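Local coordinates for 3-oxoacyl-(Acyl-carrier protein) synthase (Burkholderia xenovorans, PDB 4EFI), which probably acts as a 3-oxoacyl-[acyl-carrier-protein] synthase, a thiolase-superfamily enzyme expected to catalyse a condensation step that lengthens acyl chains, at residues G21-C25 / K72-L77; S65-C70 / F93-N99; H192-D198 / Y334-A340. The contacts are given in a common frame with arbitrary orientation. Numbering follows the deposited sequence.

Interaction 1. Residues G21-C25 / K72-L77; sequences GVVSC and KAGEKL
In this thiolase-type fold, helix 66-81 packs across the face of a mixed sheet, and here it meets strand 17-26. The axes of the extended segment 21-25 and the helical segment 72-77 approach to 7.1 Å. Their directions differ by 142°, roughly antiparallel. No hydrogen bond joins them; the contact is apolar packing. G21 (phi/psi 176/157) packs against L77, with its C 3.6 Å from L77 CD1. A CB at G21 would clash with that methyl. V22 points away, toward P307 and T311 of helix 305-313, which covers the other face of the sheet. V23, chi1 t, contributes most to the contact. Its CG1 is 4.0 Å from A73 CB and 4.0 Å from K76 CG, and its CG2 is 3.8 Å from L77 CB. S24 also turns away, and its OG bonds to T311. C25 points back to the helix, and its CA is 5.2 Å from A73 CA. The chi1 t rotamer carries C25 SG to 3.9 Å from K72 CB.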
loop_
_atom_site.group_PDB
_atom_site.type_symbol
_atom_site.label_atom_id
_atom_site.label_comp_id
_atom_site.label_asym_id
_atom_site.label_seq_id
_atom_site.Cartn_x
_atom_site.Cartn_y
_atom_site.Cartn_z
ATOM N N GLY A 21 -7.166 -14.469 -1.365
ATOM C CA GLY A 21 -8.097 -13.539 -1.994
ATOM C C GLY A 21 -7.721 -12.121 -1.646
ATOM O O GLY A 21 -7.048 -11.907 -0.619
ATOM N N VAL A 22 -8.132 -11.162 -2.470
ATOM C CA VAL A 22 -7.863 -9.741 -2.217
ATOM C C VAL A 22 -9.061 -8.927 -2.724
ATOM O O VAL A 22 -9.517 -9.126 -3.850
ATOM C CB VAL A 22 -6.617 -9.229 -2.978
ATOM C CG1 VAL A 22 -6.291 -7.784 -2.571
ATOM C CG2 VAL A 22 -5.408 -10.121 -2.783
ATOM N N VAL A 23 -9.609 -8.062 -1.879
ATOM C CA VAL A 23 -10.629 -7.123 -2.326
ATOM C C VAL A 23 -10.214 -5.695 -1.954
ATOM O O VAL A 23 -9.732 -5.446 -0.825
ATOM C CB VAL A 23 -12.008 -7.423 -1.709
ATOM C CG1 VAL A 23 -13.037 -6.370 -2.086
ATOM C CG2 VAL A 23 -12.485 -8.797 -2.143
ATOM N N SER A 24 -10.449 -4.761 -2.860
ATOM C CA SER A 24 -10.229 -3.335 -2.606
ATOM C C SER A 24 -11.565 -2.630 -2.592
ATOM O O SER A 24 -12.454 -2.980 -3.384
ATOM C CB SER A 24 -9.368 -2.710 -3.697
ATOM O OG SER A 24 -8.105 -3.338 -3.799
ATOM N N CYS A 25 -11.688 -1.610 -1.759
ATOM C CA CYS A 25 -12.862 -0.741 -1.721
ATOM C C CYS A 25 -12.393 0.704 -1.807
ATOM O O CYS A 25 -11.554 1.168 -1.010
ATOM C CB CYS A 25 -13.658 -0.944 -0.428
ATOM S SG CYS A 25 -15.124 0.120 -0.316
ATOM N N LYS A 72 -15.616 -2.787 4.471
ATOM C CA LYS A 72 -16.442 -3.131 3.307
ATOM C C LYS A 72 -15.704 -4.111 2.395
ATOM O O LYS A 72 -16.287 -5.084 1.900
ATOM C CB LYS A 72 -16.809 -1.849 2.548
ATOM C CG LYS A 72 -17.734 -0.961 3.358
ATOM C CD LYS A 72 -17.909 0.411 2.722
ATOM C CE LYS A 72 -18.960 1.235 3.466
ATOM N NZ LYS A 72 -18.651 2.687 3.377
ATOM N N ALA A 73 -14.410 -3.908 2.190
ATOM C CA ALA A 73 -13.616 -4.853 1.410
ATOM C C ALA A 73 -13.620 -6.216 2.084
ATOM O O ALA A 73 -13.741 -7.245 1.425
ATOM C CB ALA A 73 -12.176 -4.339 1.252
ATOM N N GLY A 74 -13.502 -6.211 3.408
ATOM C CA GLY A 74 -13.467 -7.434 4.191
ATOM C C GLY A 74 -14.763 -8.221 4.102
ATOM O O GLY A 74 -14.758 -9.447 3.976
ATOM N N GLU A 75 -15.894 -7.535 4.187
ATOM C CA GLU A 75 -17.195 -8.190 4.034
ATOM C C GLU A 75 -17.311 -8.870 2.698
ATOM O O GLU A 75 -17.778 -10.015 2.605
ATOM C CB GLU A 75 -18.319 -7.168 4.218
ATOM C CG GLU A 75 -18.413 -6.711 5.682
ATOM C CD GLU A 75 -19.317 -5.519 5.932
ATOM O OE1 GLU A 75 -19.465 -4.652 5.049
ATOM O OE2 GLU A 75 -19.852 -5.454 7.060
ATOM N N LYS A 76 -16.903 -8.189 1.641
ATOM C CA LYS A 76 -16.977 -8.754 0.308
ATOM C C LYS A 76 -16.023 -9.941 0.164
ATOM O O LYS A 76 -16.373 -10.965 -0.430
ATOM C CB LYS A 76 -16.666 -7.658 -0.727
ATOM C CG LYS A 76 -16.670 -8.089 -2.164
ATOM C CD LYS A 76 -18.059 -8.397 -2.659
ATOM C CE LYS A 76 -18.051 -8.653 -4.156
ATOM N NZ LYS A 76 -19.447 -8.712 -4.690
ATOM N N LEU A 77 -14.823 -9.808 0.714
ATOM C CA LEU A 77 -13.834 -10.873 0.658
ATOM C C LEU A 77 -14.305 -12.137 1.383
ATOM O O LEU A 77 -14.236 -13.246 0.846
ATOM C CB LEU A 77 -12.537 -10.376 1.281
ATOM C CG LEU A 77 -11.390 -11.376 1.456
ATOM C CD1 LEU A 77 -10.814 -11.832 0.132
ATOM C CD2 LEU A 77 -10.284 -10.763 2.322
#

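Interaction 2. Residues S65-C70 / F93-N99; sequences SAGDLC and FVSQTPN
A capping box starts helix 66-81, and the turn after strand 90-94 binds to it. S65 is the N-cap. Its OG (chi1 p) accepts from D68 N at 3.1 Å, and its N donates to D68 OD2 at 2.9 Å. S65 OG also donates to N99 OD1 at 2.8 Å. Water 1 links A66 N to T97 O, 2.8 Å from each. Water 2 joins G67 N (2.9 Å), T97 O (2.8 Å) and N99 OD1 (2.8 Å). Water 3 ties D68 OD1 (2.7 Å) to N99 ND2 (2.9 Å). Helix and strand are successive elements of a thiolase-type alpha/beta layer, the helix lying on the sheet. A66 and T97 are in register, with CA atoms 6.4 Å apart. F93, chi1 t, presents its ring edge to A66 and C70: CZ is 4.2 Å from A66 CB and CE1 4.0 Å from C70 SG, a sulfur-aromatic contact. S95 makes an ST turn, its OG accepting from T97 N at 3.0 Å and also bonding to G155 O.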
loop_
_atom_site.group_PDB
_atom_site.type_symbol
_atom_site.label_atom_id
_atom_site.label_comp_id
_atom_site.label_asym_id
_atom_site.label_seq_id
_atom_site.Cartn_x
_atom_site.Cartn_y
_atom_site.Cartn_z
ATOM N N SER A 65 -13.754 6.396 6.796
ATOM C CA SER A 65 -12.360 6.230 7.187
ATOM C C SER A 65 -11.728 5.060 6.446
ATOM O O SER A 65 -12.410 4.242 5.822
ATOM C CB SER A 65 -12.257 5.981 8.693
ATOM O OG SER A 65 -12.771 4.689 8.988
ATOM N N ALA A 66 -10.413 4.925 6.616
ATOM C CA ALA A 66 -9.679 3.774 6.103
ATOM C C ALA A 66 -10.238 2.495 6.695
ATOM O O ALA A 66 -10.412 1.503 5.989
ATOM C CB ALA A 66 -8.196 3.916 6.421
ATOM N N GLY A 67 -10.563 2.517 7.986
ATOM C CA GLY A 67 -11.194 1.383 8.625
ATOM C C GLY A 67 -12.503 0.998 7.947
ATOM O O GLY A 67 -12.852 -0.190 7.846
ATOM N N ASP A 68 -13.302 1.993 7.585
ATOM C CA ASP A 68 -14.584 1.704 6.928
ATOM C C ASP A 68 -14.353 1.042 5.562
ATOM O O ASP A 68 -15.072 0.114 5.174
ATOM C CB ASP A 68 -15.398 2.984 6.697
ATOM C CG ASP A 68 -15.876 3.662 7.969
ATOM O OD1 ASP A 68 -16.204 2.946 8.958
ATOM O OD2 ASP A 68 -15.935 4.910 7.956
ATOM N N LEU A 69 -13.401 1.551 4.799
ATOM C CA LEU A 69 -13.092 1.010 3.486
ATOM C C LEU A 69 -12.611 -0.411 3.610
ATOM O O LEU A 69 -13.029 -1.294 2.845
ATOM C CB LEU A 69 -12.035 1.863 2.780
ATOM C CG LEU A 69 -12.429 3.310 2.460
ATOM C CD1 LEU A 69 -11.246 4.106 1.939
ATOM C CD2 LEU A 69 -13.577 3.343 1.454
ATOM N N CYS A 70 -11.728 -0.666 4.571
ATOM C CA CYS A 70 -11.276 -2.031 4.830
ATOM C C CYS A 70 -12.389 -2.944 5.303
ATOM O O CYS A 70 -12.415 -4.109 4.909
ATOM C CB CYS A 70 -10.139 -2.057 5.850
ATOM S SG CYS A 70 -8.595 -1.268 5.270
ATOM N N PHE A 93 -4.176 -4.391 10.922
ATOM C CA PHE A 93 -4.598 -3.149 10.259
ATOM C C PHE A 93 -3.387 -2.262 10.045
ATOM O O PHE A 93 -2.800 -1.732 11.009
ATOM C CB PHE A 93 -5.666 -2.432 11.119
ATOM C CG PHE A 93 -6.164 -1.114 10.533
ATOM C CD1 PHE A 93 -6.828 -1.078 9.331
ATOM C CD2 PHE A 93 -5.985 0.076 11.206
ATOM C CE1 PHE A 93 -7.309 0.135 8.809
ATOM C CE2 PHE A 93 -6.448 1.276 10.690
ATOM C CZ PHE A 93 -7.123 1.300 9.512
ATOM N N VAL A 94 -2.981 -2.124 8.795
ATOM C CA VAL A 94 -1.843 -1.295 8.412
ATOM C C VAL A 94 -2.393 -0.029 7.785
ATOM O O VAL A 94 -3.109 -0.095 6.764
ATOM C CB VAL A 94 -0.938 -2.012 7.413
ATOM C CG1 VAL A 94 0.225 -1.096 7.004
ATOM C CG2 VAL A 94 -0.439 -3.314 8.026
ATOM N N SER A 95 -2.091 1.106 8.408
ATOM C CA SER A 95 -2.655 2.372 7.999
ATOM C C SER A 95 -1.955 3.509 8.717
ATOM O O SER A 95 -1.390 3.317 9.804
ATOM C CB SER A 95 -4.130 2.432 8.350
ATOM O OG SER A 95 -4.751 3.642 7.898
ATOM N N GLN A 96 -1.991 4.690 8.116
ATOM C CA GLN A 96 -1.539 5.919 8.756
ATOM C C GLN A 96 -2.719 6.807 9.175
ATOM O O GLN A 96 -2.494 7.892 9.701
ATOM C CB GLN A 96 -0.632 6.671 7.793
ATOM C CG GLN A 96 0.582 5.855 7.414
ATOM C CD GLN A 96 1.378 6.445 6.285
ATOM O OE1 GLN A 96 2.543 6.769 6.452
ATOM N NE2 GLN A 96 0.764 6.547 5.131
ATOM N N THR A 97 -3.949 6.339 8.930
ATOM C CA THR A 97 -5.142 7.146 9.155
ATOM C C THR A 97 -6.199 6.384 9.967
ATOM O O THR A 97 -7.326 6.187 9.526
ATOM C CB THR A 97 -5.686 7.745 7.831
ATOM O OG1 THR A 97 -5.827 6.716 6.828
ATOM C CG2 THR A 97 -4.733 8.826 7.315
ATOM N N PRO A 98 -5.825 5.953 11.168
ATOM C CA PRO A 98 -6.744 5.194 12.023
ATOM C C PRO A 98 -7.942 6.028 12.515
ATOM O O PRO A 98 -7.878 7.254 12.556
ATOM C CB PRO A 98 -5.855 4.803 13.196
ATOM C CG PRO A 98 -4.867 5.919 13.287
ATOM C CD PRO A 98 -4.561 6.268 11.864
ATOM N N ASN A 99 -8.979 5.338 12.981
ATOM C CA ASN A 99 -10.172 6.030 13.456
ATOM C C ASN A 99 -9.897 6.930 14.659
ATOM O O ASN A 99 -10.340 8.081 14.706
ATOM C CB ASN A 99 -11.259 5.014 13.877
ATOM C CG ASN A 99 -11.976 4.382 12.713
ATOM O OD1 ASN A 99 -11.602 4.569 11.553
ATOM N ND2 ASN A 99 -13.007 3.608 13.010
HETATM O O HOH W 1 -9.149 7.220 7.701
HETATM O O HOH W 2 -9.399 4.315 9.875
HETATM O O HOH W 3 -14.535 2.254 11.020
#

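Interaction 3. Residues H192-D198 / Y334-A340; sequences HFIIGAD and YSWASAA
Backbone hydrogen bonds hold strands 192-197 and 335-340 in antiparallel register. H192 and A340 form one hydrogen-bonded pair, with H192 N to A340 O at 3.1 Å and A340 N to H192 O at 2.8 Å. I194 and S338 form the next: S338 N to I194 O is 2.8 Å and I194 N to S338 O is 3.3 Å. I194 N also bonds weakly to S338 OG (3.3 Å), which hydrogen-bonds to T253. G196 and W336 follow, with G196 N to W336 O at 2.9 Å and W336 N to G196 O at 3.0 Å. D198, just after its strand, and Y334, just before its own, add D198 N to Y334 O at 2.8 Å and Y334 N to D198 O at 2.9 Å. Y334 follows a cis peptide. Water 4 donates to G196 O at 2.8 Å and lies 2.5 Å from S335 OG, which also bonds to S129. The segment axes approach to 4.6 Å and run nearly antiparallel (178°). In the non-hydrogen-bonded pairs, F193-A339, I195-A337 and A197-S335, CA atoms are 4.3 to 4.5 Å apart. F193 CE2 packs on A339 CB at 3.6 Å. W336, chi1 p, folds over G196, whose CA sits 3.8 Å from the centroid of the five-membered ring in a CH-pi contact. A side chain on G196 would clash there. Both strands lie inside the five-stranded sheet of a thiolase-type fold, flanked by strands 10-15 and 323-331. The F193, I195 and A337 face meets helix 130-143, through W136 and Q133. The I194 and S338 face packs on helix 235-257 at L249.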
loop_
_atom_site.group_PDB
_atom_site.type_symbol
_atom_site.label_atom_id
_atom_site.label_comp_id
_atom_site.label_asym_id
_atom_site.label_seq_id
_atom_site.Cartn_x
_atom_site.Cartn_y
_atom_site.Cartn_z
ATOM N N HIS A 192 9.636 -14.931 -0.453
ATOM C CA HIS A 192 10.844 -14.212 -0.048
ATOM C C HIS A 192 10.544 -12.731 0.113
ATOM O O HIS A 192 9.768 -12.149 -0.664
ATOM C CB HIS A 192 11.948 -14.377 -1.089
ATOM C CG HIS A 192 12.364 -15.794 -1.288
ATOM N ND1 HIS A 192 13.372 -16.383 -0.558
ATOM C CD2 HIS A 192 11.874 -16.756 -2.102
ATOM C CE1 HIS A 192 13.503 -17.644 -0.932
ATOM N NE2 HIS A 192 12.608 -17.894 -1.869
ATOM N N PHE A 193 11.153 -12.115 1.127
ATOM C CA PHE A 193 10.902 -10.728 1.481
ATOM C C PHE A 193 12.210 -10.063 1.867
ATOM O O PHE A 193 13.122 -10.713 2.382
ATOM C CB PHE A 193 9.975 -10.627 2.685
ATOM C CG PHE A 193 8.693 -11.381 2.537
ATOM C CD1 PHE A 193 8.603 -12.713 2.919
ATOM C CD2 PHE A 193 7.552 -10.767 2.040
ATOM C CE1 PHE A 193 7.401 -13.404 2.792
ATOM C CE2 PHE A 193 6.362 -11.457 1.933
ATOM C CZ PHE A 193 6.289 -12.777 2.292
ATOM N N ILE A 194 12.289 -8.760 1.607
ATOM C CA ILE A 194 13.386 -7.917 2.100
ATOM C C ILE A 194 12.765 -6.689 2.730
ATOM O O ILE A 194 11.839 -6.100 2.163
ATOM C CB ILE A 194 14.372 -7.508 0.990
ATOM C CG1 ILE A 194 14.928 -8.757 0.295
ATOM C CG2 ILE A 194 15.490 -6.626 1.583
ATOM C CD1 ILE A 194 15.999 -8.468 -0.757
ATOM N N ILE A 195 13.194 -6.337 3.940
ATOM C CA ILE A 195 12.616 -5.199 4.658
ATOM C C ILE A 195 13.722 -4.314 5.207
ATOM O O ILE A 195 14.600 -4.804 5.930
ATOM C CB ILE A 195 11.687 -5.637 5.816
ATOM C CG1 ILE A 195 10.566 -6.557 5.321
ATOM C CG2 ILE A 195 11.095 -4.416 6.504
ATOM C CD1 ILE A 195 9.672 -7.099 6.453
ATOM N N GLY A 196 13.731 -3.032 4.842
ATOM C CA GLY A 196 14.753 -2.102 5.289
ATOM C C GLY A 196 14.182 -0.821 5.852
ATOM O O GLY A 196 13.050 -0.458 5.542
ATOM N N ALA A 197 14.988 -0.111 6.631
ATOM C CA ALA A 197 14.554 1.103 7.331
ATOM C C ALA A 197 15.699 2.097 7.381
ATOM O O ALA A 197 16.857 1.708 7.544
ATOM C CB ALA A 197 14.130 0.773 8.751
ATOM N N ASP A 198 15.391 3.382 7.213
ATOM C CA ASP A 198 16.369 4.449 7.469
ATOM C C ASP A 198 15.643 5.669 8.032
ATOM O O ASP A 198 15.221 6.570 7.286
ATOM C CB ASP A 198 17.151 4.820 6.221
ATOM C CG ASP A 198 18.153 5.917 6.475
ATOM O OD1 ASP A 198 18.315 6.330 7.635
ATOM O OD2 ASP A 198 18.807 6.350 5.504
ATOM N N TYR A 334 12.394 6.674 6.557
ATOM C CA TYR A 334 12.199 5.892 5.336
ATOM C C TYR A 334 12.065 4.405 5.595
ATOM O O TYR A 334 12.680 3.852 6.513
ATOM C CB TYR A 334 13.406 6.053 4.418
ATOM C CG TYR A 334 13.634 7.401 3.798
ATOM C CD1 TYR A 334 12.576 8.241 3.452
ATOM C CD2 TYR A 334 14.918 7.801 3.491
ATOM C CE1 TYR A 334 12.817 9.469 2.838
ATOM C CE2 TYR A 334 15.158 9.026 2.867
ATOM C CZ TYR A 334 14.106 9.835 2.546
ATOM O OH TYR A 334 14.340 11.054 1.929
ATOM N N SER A 335 11.330 3.738 4.719
ATOM C CA SER A 335 11.121 2.316 4.799
ATOM C C SER A 335 11.003 1.776 3.376
ATOM O O SER A 335 10.473 2.456 2.490
ATOM C CB SER A 335 9.859 2.057 5.630
ATOM O OG SER A 335 9.606 0.672 5.756
ATOM N N TRP A 336 11.472 0.562 3.155
ATOM C CA TRP A 336 11.290 -0.103 1.867
ATOM C C TRP A 336 11.144 -1.598 2.096
ATOM O O TRP A 336 11.667 -2.142 3.072
ATOM C CB TRP A 336 12.454 0.195 0.915
ATOM C CG TRP A 336 13.796 -0.199 1.410
ATOM C CD1 TRP A 336 14.464 -1.339 1.102
ATOM C CD2 TRP A 336 14.666 0.549 2.273
ATOM N NE1 TRP A 336 15.681 -1.371 1.735
ATOM C CE2 TRP A 336 15.845 -0.203 2.434
ATOM C CE3 TRP A 336 14.563 1.795 2.913
ATOM C CZ2 TRP A 336 16.899 0.216 3.255
ATOM C CZ3 TRP A 336 15.617 2.224 3.699
ATOM C CH2 TRP A 336 16.772 1.439 3.864
ATOM N N ALA A 337 10.421 -2.278 1.214
ATOM C CA ALA A 337 10.146 -3.689 1.434
ATOM C C ALA A 337 9.726 -4.357 0.143
ATOM O O ALA A 337 9.067 -3.734 -0.707
ATOM C CB ALA A 337 9.087 -3.881 2.507
ATOM N N SER A 338 10.108 -5.618 -0.013
ATOM C CA SER A 338 9.702 -6.412 -1.171
ATOM C C SER A 338 9.092 -7.738 -0.770
ATOM O O SER A 338 9.293 -8.236 0.340
ATOM C CB SER A 338 10.897 -6.690 -2.071
ATOM O OG SER A 338 11.799 -7.528 -1.373
ATOM N N ALA A 339 8.331 -8.312 -1.708
ATOM C CA ALA A 339 7.826 -9.680 -1.619
ATOM C C ALA A 339 7.952 -10.297 -2.996
ATOM O O ALA A 339 7.660 -9.644 -4.004
ATOM C CB ALA A 339 6.382 -9.695 -1.179
ATOM N N ALA A 340 8.353 -11.550 -3.050
ATOM C CA ALA A 340 8.395 -12.280 -4.301
ATOM C C ALA A 340 7.823 -13.643 -4.022
ATOM O O ALA A 340 8.334 -14.372 -3.187
ATOM C CB ALA A 340 9.811 -12.413 -4.806
HETATM O O HOH W 4 10.981 -0.574 7.472
#

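Interactions 1 and 2 share helix 66-81 and the sheet that contains strands 17-26 and 90-94. Their centres are 13 Å apart, and they touch where C25 CB lies 3.4 Å from L69 O. Their segments alternate along the chain: 21-25, 65-70, 72-77, 93-99. The helix is thus fixed to two strands of one sheet. Interaction 3 comes later and lies in the five-stranded sheet. Its centre is 25 Å from that of interaction 1, on the opposite side of the chain's centre, and 22 Å from that of interaction 2. Helix 130-143 lies on the F193/I195 face of its sheet, and helix 305-313 on the other sheet's face away from helix 66-81, consistent with the layered thiolase architecture.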